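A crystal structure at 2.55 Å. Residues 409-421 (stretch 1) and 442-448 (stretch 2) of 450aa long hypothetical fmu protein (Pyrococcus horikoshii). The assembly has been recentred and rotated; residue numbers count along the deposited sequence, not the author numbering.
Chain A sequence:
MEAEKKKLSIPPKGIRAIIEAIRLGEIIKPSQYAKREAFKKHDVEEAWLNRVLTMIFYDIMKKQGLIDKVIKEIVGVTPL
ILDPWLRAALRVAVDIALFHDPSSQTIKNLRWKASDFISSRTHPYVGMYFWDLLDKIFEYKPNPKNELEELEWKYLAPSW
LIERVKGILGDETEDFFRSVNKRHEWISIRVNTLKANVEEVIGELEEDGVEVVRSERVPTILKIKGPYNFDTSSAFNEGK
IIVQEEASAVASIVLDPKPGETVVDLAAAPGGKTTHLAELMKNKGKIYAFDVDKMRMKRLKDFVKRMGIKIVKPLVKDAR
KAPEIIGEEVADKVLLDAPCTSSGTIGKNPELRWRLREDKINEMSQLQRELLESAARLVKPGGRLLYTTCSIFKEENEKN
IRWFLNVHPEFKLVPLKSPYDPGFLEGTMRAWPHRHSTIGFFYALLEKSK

Stretch 1 409-421: PEFKLVPLKSPYD
Stretch 2, residues 442-448: FYALLEK

How do the two backbones come together? Residues 442-447 form a strand, and the 409-421 stretch runs beside it in the opposite sense, the end-to-end directions 155° apart. Lys-412 and Glu-447 make the antiparallel hydrogen-bonded pair, CA atoms 5.6 Å apart, both extended at phi/psi near -140/150. Lys-412 N donates to Glu-447 O at 2.9 Å, and Glu-447 N returns a bond to Lys-412 O at 3.1 Å. Next comes the non-hydrogen-bonded pair, Leu-413 with Leu-446, CA atoms 4.8 Å apart; Val-414 N then donates to Leu-445 O at 2.9 Å. Cis peptide bonds precede Pro-409, Glu-410 and Pro-419.

What does Leu-445, which has the most surface covered, pack against? Its side chain points toward the first stretch (chi1 t, chi2 p), and its CD2 lies 3.9 Å from Val-414 CB and 3.8 Å from Leu-416 CD1. Val-414 (chi1 t) and Leu-416 (chi1 -99°, chi2 35°) also point toward the strand, whereas Pro-415 between them points away. Leu-416 reaches on to Tyr-443, its CD2 3.8 Å from Tyr-443 CB, so these branched side chains join in one apolar cluster.

How is the Phe-411 ring held? Phe-411 (chi1 m, chi2 81°) is buried, with Lys-448 CG over one ring face, 3.7 Å from the ring centroid and 18° off the normal: a CH-pi contact between the aliphatic part of the lysine and the aromatic cloud. Lys-448 is extended, chi1 m and the remaining chi angles t. Phe-411 CD2 also meets Leu-446 CB at 3.8 Å. Beside the ring, the backbones draw close through CA-H...O contacts, Phe-411 CA to Glu-447 O and Lys-448 CA to Glu-410 O, each 3.2 Å.

What does the Glu-447 side chain add? With chi1 p and chi2 t, it lies on the same sheet face as Lys-412 (chi1 p, chi2 100°, chi3 and chi4 t). Lys-412 NZ stands 4.0 Å from Glu-447 OE1, beyond a salt bridge, though the opposite charges still favour this proximity. Glu-447 CG packs 3.9 Å from Val-414 CG2. On the other face, Leu-413 (chi1 t, chi2 p) sets CD1 3.8 Å from Leu-446 CD2.

Where do the two tyrosines meet? Tyr-420 and Tyr-443, both chi1 m, point toward each other's stretch. Their ring planes are near parallel at 22° but slid apart, centroids 6.0 Å from one another, so the rings barely overlap. Tyr-420 CD1 lies 3.9 Å from Tyr-443 CE1, while both hydroxyls find hydrogen bonds elsewhere in the structure.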

# COMPACT_ATOMS: atom_id res chain seq x y z
N PRO A 409 -5.10 22.99 -23.65
CA PRO A 409 -6.11 22.91 -24.69
C PRO A 409 -6.90 21.60 -24.86
O PRO A 409 -6.42 20.62 -25.44
CB PRO A 409 -5.34 23.36 -25.92
CG PRO A 409 -4.53 24.60 -25.30
CD PRO A 409 -4.46 24.31 -23.74
N GLU A 410 -8.12 21.59 -24.32
CA GLU A 410 -8.56 22.71 -23.49
C GLU A 410 -9.20 22.29 -22.17
O GLU A 410 -10.42 22.13 -22.07
CB GLU A 410 -9.47 23.68 -24.25
CG GLU A 410 -9.11 25.16 -24.01
CD GLU A 410 -8.53 25.42 -22.62
OE1 GLU A 410 -7.30 25.62 -22.52
OE2 GLU A 410 -9.30 25.42 -21.64
N PHE A 411 -8.35 22.13 -21.16
CA PHE A 411 -8.78 21.87 -19.80
C PHE A 411 -8.41 23.05 -18.90
O PHE A 411 -7.53 23.85 -19.24
CB PHE A 411 -8.14 20.59 -19.26
CG PHE A 411 -8.77 19.33 -19.78
CD1 PHE A 411 -8.44 18.83 -21.03
CD2 PHE A 411 -9.69 18.64 -19.00
CE1 PHE A 411 -9.02 17.66 -21.51
CE2 PHE A 411 -10.28 17.47 -19.47
CZ PHE A 411 -9.94 16.98 -20.72
N LYS A 412 -9.09 23.16 -17.77
CA LYS A 412 -8.69 24.08 -16.71
C LYS A 412 -8.88 23.45 -15.33
O LYS A 412 -9.73 22.57 -15.13
CB LYS A 412 -9.40 25.44 -16.83
CG LYS A 412 -10.93 25.40 -16.85
CD LYS A 412 -11.50 25.75 -15.49
CE LYS A 412 -12.94 26.23 -15.61
NZ LYS A 412 -13.50 26.55 -14.27
N LEU A 413 -8.07 23.90 -14.38
CA LEU A 413 -8.04 23.34 -13.04
C LEU A 413 -9.21 23.84 -12.19
O LEU A 413 -9.39 25.05 -12.01
CB LEU A 413 -6.70 23.67 -12.37
CG LEU A 413 -6.19 22.84 -11.18
CD1 LEU A 413 -6.05 21.37 -11.54
CD2 LEU A 413 -4.86 23.40 -10.72
N VAL A 414 -10.03 22.90 -11.71
CA VAL A 414 -11.14 23.21 -10.81
C VAL A 414 -10.60 23.20 -9.38
O VAL A 414 -10.16 22.16 -8.90
CB VAL A 414 -12.31 22.20 -10.95
CG1 VAL A 414 -13.51 22.63 -10.10
CG2 VAL A 414 -12.73 22.03 -12.40
N PRO A 415 -10.64 24.37 -8.70
CA PRO A 415 -10.03 24.53 -7.38
C PRO A 415 -10.57 23.54 -6.35
O PRO A 415 -11.78 23.30 -6.30
CB PRO A 415 -10.41 25.96 -6.99
CG PRO A 415 -10.67 26.65 -8.28
CD PRO A 415 -11.28 25.61 -9.16
N LEU A 416 -9.67 22.97 -5.56
CA LEU A 416 -10.01 22.00 -4.52
C LEU A 416 -9.57 22.49 -3.15
O LEU A 416 -8.45 22.99 -3.00
CB LEU A 416 -9.35 20.65 -4.83
CG LEU A 416 -10.14 19.51 -5.49
CD1 LEU A 416 -11.17 19.98 -6.50
CD2 LEU A 416 -9.18 18.52 -6.13
N LYS A 417 -10.44 22.34 -2.15
CA LYS A 417 -10.08 22.70 -0.77
C LYS A 417 -10.33 21.56 0.23
O LYS A 417 -9.44 21.21 1.00
CB LYS A 417 -10.79 23.99 -0.32
CG LYS A 417 -9.90 24.94 0.50
CD LYS A 417 -10.00 24.73 2.02
CE LYS A 417 -8.93 23.79 2.58
NZ LYS A 417 -7.52 24.26 2.39
N SER A 418 -11.53 20.98 0.20
CA SER A 418 -11.89 19.93 1.16
C SER A 418 -11.47 18.53 0.72
O SER A 418 -11.56 18.21 -0.47
CB SER A 418 -13.38 19.97 1.46
OG SER A 418 -13.67 21.03 2.34
N PRO A 419 -11.05 17.68 1.67
CA PRO A 419 -10.88 17.99 3.09
C PRO A 419 -9.42 18.20 3.52
O PRO A 419 -9.15 18.41 4.70
CB PRO A 419 -11.44 16.73 3.76
CG PRO A 419 -11.20 15.60 2.73
CD PRO A 419 -10.80 16.25 1.41
N TYR A 420 -8.50 18.15 2.56
CA TYR A 420 -7.07 18.19 2.89
C TYR A 420 -6.43 19.55 2.61
O TYR A 420 -7.08 20.58 2.72
CB TYR A 420 -6.32 17.04 2.19
CG TYR A 420 -6.87 15.67 2.50
CD1 TYR A 420 -7.50 14.91 1.51
CD2 TYR A 420 -6.78 15.12 3.79
CE1 TYR A 420 -8.01 13.64 1.79
CE2 TYR A 420 -7.28 13.85 4.07
CZ TYR A 420 -7.90 13.12 3.07
OH TYR A 420 -8.41 11.87 3.34
N ASP A 421 -5.14 19.53 2.26
CA ASP A 421 -4.35 20.75 2.13
C ASP A 421 -4.04 21.12 0.68
O ASP A 421 -4.20 20.29 -0.22
CB ASP A 421 -3.06 20.61 2.95
CG ASP A 421 -3.32 20.63 4.45
OD1 ASP A 421 -4.49 20.78 4.86
OD2 ASP A 421 -2.35 20.50 5.21
N PHE A 442 -2.45 12.75 -3.86
CA PHE A 442 -2.52 13.94 -4.70
C PHE A 442 -3.80 13.94 -5.52
O PHE A 442 -4.23 12.90 -6.02
CB PHE A 442 -1.30 14.02 -5.62
CG PHE A 442 -1.29 15.22 -6.51
CD1 PHE A 442 -0.96 16.48 -6.01
CD2 PHE A 442 -1.60 15.10 -7.87
CE1 PHE A 442 -0.94 17.59 -6.83
CE2 PHE A 442 -1.59 16.21 -8.70
CZ PHE A 442 -1.26 17.46 -8.18
N TYR A 443 -4.40 15.13 -5.65
CA TYR A 443 -5.66 15.31 -6.37
C TYR A 443 -5.54 16.47 -7.36
O TYR A 443 -5.05 17.55 -7.02
CB TYR A 443 -6.80 15.64 -5.40
CG TYR A 443 -6.96 14.69 -4.23
CD1 TYR A 443 -6.12 14.80 -3.11
CD2 TYR A 443 -7.96 13.72 -4.22
CE1 TYR A 443 -6.26 13.94 -2.04
CE2 TYR A 443 -8.11 12.86 -3.14
CZ TYR A 443 -7.25 12.98 -2.05
OH TYR A 443 -7.38 12.14 -0.98
N ALA A 444 -6.00 16.24 -8.59
CA ALA A 444 -6.09 17.30 -9.59
C ALA A 444 -7.38 17.14 -10.38
O ALA A 444 -7.53 16.19 -11.15
CB ALA A 444 -4.90 17.28 -10.51
N LEU A 445 -8.31 18.07 -10.17
CA LEU A 445 -9.59 18.05 -10.87
C LEU A 445 -9.56 18.99 -12.07
O LEU A 445 -9.18 20.16 -11.96
CB LEU A 445 -10.75 18.39 -9.92
CG LEU A 445 -12.18 18.15 -10.42
CD1 LEU A 445 -12.46 16.67 -10.69
CD2 LEU A 445 -13.20 18.70 -9.43
N LEU A 446 -9.97 18.46 -13.21
CA LEU A 446 -9.85 19.15 -14.49
C LEU A 446 -11.17 19.07 -15.24
O LEU A 446 -11.86 18.06 -15.17
CB LEU A 446 -8.74 18.50 -15.33
CG LEU A 446 -7.39 18.28 -14.63
CD1 LEU A 446 -6.71 17.00 -15.10
CD2 LEU A 446 -6.49 19.49 -14.81
N GLU A 447 -11.53 20.15 -15.93
CA GLU A 447 -12.68 20.11 -16.83
C GLU A 447 -12.39 20.85 -18.13
O GLU A 447 -11.58 21.78 -18.16
CB GLU A 447 -13.95 20.65 -16.15
CG GLU A 447 -14.08 22.17 -16.04
CD GLU A 447 -15.51 22.63 -15.82
OE1 GLU A 447 -15.82 23.81 -16.11
OE2 GLU A 447 -16.35 21.82 -15.36
N LYS A 448 -13.04 20.41 -19.20
CA LYS A 448 -12.95 21.09 -20.49
C LYS A 448 -13.76 22.38 -20.45
O LYS A 448 -13.28 23.43 -20.87
CB LYS A 448 -13.45 20.19 -21.62
CG LYS A 448 -12.49 19.09 -22.03
CD LYS A 448 -12.90 18.47 -23.35
CE LYS A 448 -11.86 17.49 -23.86
NZ LYS A 448 -12.23 16.91 -25.17